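Local structure of branched-chain amino acid aminotransferase (Thermoproteus uzoniensis, 5CE8) at the interface of chains A and B. The protein catalyses the pyridoxal 5'-phosphate-dependent transamination of branched-chain amino acids, and is specific for L-amino acids and R-amines. Numbering follows the deposited sequence. Chains: chain A/B, Branched-chain amino acid aminotransferase.

The interface of chains A and B. Residues chain A 145, 180, 182, 271; chain B 179-180.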
ATOM      1  N   ALA A 145      -6.081  19.846 -12.812  1.00 20.76           N
ATOM      2  CA  ALA A 145      -6.902  18.903 -12.132  1.00 24.23           C
ATOM      3  C   ALA A 145      -6.036  17.794 -11.580  1.00 20.31           C
ATOM      4  O   ALA A 145      -5.156  17.255 -12.254  1.00 19.75           O
ATOM      5  CB  ALA A 145      -7.982  18.349 -13.023  1.00 25.21           C
ATOM      6  N   ARG A 180     -11.950  16.996 -19.840  1.00 40.13           N
ATOM      7  CA  ARG A 180     -12.737  18.019 -19.119  1.00 36.00           C
ATOM      8  C   ARG A 180     -12.412  19.533 -19.417  1.00 36.25           C
ATOM      9  O   ARG A 180     -12.976  20.424 -18.816  1.00 29.76           O
ATOM     10  CB  ARG A 180     -12.668  17.669 -17.627  1.00 33.44           C
ATOM     11  N   TYR A 182      -9.681  21.291 -18.656  1.00 37.08           N
ATOM     12  CA  TYR A 182      -8.454  21.763 -17.948  1.00 33.97           C
ATOM     13  C   TYR A 182      -7.271  21.723 -18.876  1.00 29.04           C
ATOM     14  O   TYR A 182      -7.251  20.926 -19.884  1.00 23.40           O
ATOM     15  CB  TYR A 182      -8.079  20.841 -16.756  1.00 36.15           C
ATOM     16  CG  TYR A 182      -9.188  20.735 -15.749  1.00 42.75           C
ATOM     17  CD1 TYR A 182      -9.389  21.735 -14.789  1.00 39.33           C
ATOM     18  CD2 TYR A 182     -10.090  19.663 -15.783  1.00 44.25           C
ATOM     19  CE1 TYR A 182     -10.449  21.677 -13.897  1.00 38.69           C
ATOM     20  CE2 TYR A 182     -11.141  19.600 -14.881  1.00 44.17           C
ATOM     21  CZ  TYR A 182     -11.325  20.620 -13.967  1.00 43.60           C
ATOM     22  OH  TYR A 182     -12.342  20.534 -13.064  1.00 53.49           O
ATOM     23  N   ASP A 271      -8.221  22.106  -9.155  1.00 26.16           N
ATOM     24  CA  ASP A 271      -9.549  21.509  -8.744  1.00 21.62           C
ATOM     25  C   ASP A 271     -10.499  22.609  -8.392  1.00 20.17           C
ATOM     26  O   ASP A 271     -11.135  22.528  -7.360  1.00 23.79           O
ATOM     27  CB  ASP A 271      -9.532  20.425  -7.648  1.00 20.67           C
ATOM     28  CG  ASP A 271      -8.521  19.263  -7.895  1.00 21.11           C
ATOM     29  OD1 ASP A 271      -8.001  19.160  -8.971  1.00 19.28           O
ATOM     30  OD2 ASP A 271      -8.261  18.463  -6.979  1.00 21.46           O
TER
ATOM     31  N   ALA B 179     -18.136  19.181 -10.699  1.00 30.20           N
ATOM     32  CA  ALA B 179     -17.391  20.347 -11.186  1.00 29.08           C
ATOM     33  C   ALA B 179     -16.707  20.075 -12.539  1.00 31.11           C
ATOM     34  O   ALA B 179     -16.502  20.981 -13.296  1.00 32.12           O
ATOM     35  CB  ALA B 179     -16.356  20.752 -10.146  1.00 31.78           C
ATOM     36  N   ARG B 180     -16.343  18.823 -12.797  1.00 27.87           N
ATOM     37  CA  ARG B 180     -15.697  18.422 -14.026  1.00 32.03           C
ATOM     38  C   ARG B 180     -16.668  18.145 -15.213  1.00 32.12           C
ATOM     39  O   ARG B 180     -16.210  17.726 -16.328  1.00 32.24           O
ATOM     40  CB  ARG B 180     -14.736  17.206 -13.703  1.00 33.88           C
ATOM     41  CG  ARG B 180     -13.507  17.591 -12.836  1.00 30.68           C
ATOM     42  CD  ARG B 180     -12.359  16.552 -12.777  1.00 34.56           C
ATOM     43  NE  ARG B 180     -11.442  16.845 -11.649  1.00 34.26           N
ATOM     44  CZ  ARG B 180     -10.392  16.140 -11.287  1.00 31.69           C
ATOM     45  NH1 ARG B 180     -10.015  15.069 -12.016  1.00 33.28           N
ATOM     46  NH2 ARG B 180      -9.692  16.561 -10.180  1.00 34.23           N
TER
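A:Tyr182 and B:Arg180 meet at the apolar centre of this contact, which illustrates how an arginine can serve an interface with its methylene chain as much as with its charge. The arginine stem passes across the phenol end of the tyrosine at about a right angle, CG of B:Arg180 lying 3.7 Å from CE2 of A:Tyr182. The phenol oxygen lies alongside the same methylene, OH of A:Tyr182 3.2 Å from CG of B:Arg180, a tight van der Waals contact and not a hydrogen bond. The arginine chain is extended from CG to NE (chi2 -165°), which carries the guanidinium past the tyrosine.

There A:Ala145 fits into the angle between two flat groups. Its CB sits 3.7 Å above the centre of the guanidinium plane of B:Arg180, and the same methyl covers one face of the tyrosine ring. Ring and guanidinium are inclined by 70° and do not stack on each other; the alanine methyl packs against both and would be expected to limit how far the arginine head can tilt.

At the polar tip, NH2 of B:Arg180 forms a salt bridge with OD1 of A:Asp271 at 3.3 Å, a long pairing with the carboxylate plane turned 53° from the guanidinium. OD2 of A:Asp271 lies at the guanidinium edge, in its plane but farther from NH2, and this loose pairing would give mainly electrostatic attraction. At the opposite end, CB of A:Arg180, whose side chain is incompletely modelled, lies 3.8 Å from the carbonyl O of B:Arg180, bringing the two copies of this residue together.

B:Arg180 follows directly on helix 167-179, whose last residue, B:Ala179, borders the patch. The receiving surface combines strand 142-146, the loop leading into strand 184-188 and the turn between strands 265-270 and 273-274, and the patch recurs with the chains exchanged, within a two-fold interface that the structure alone does not establish as biological.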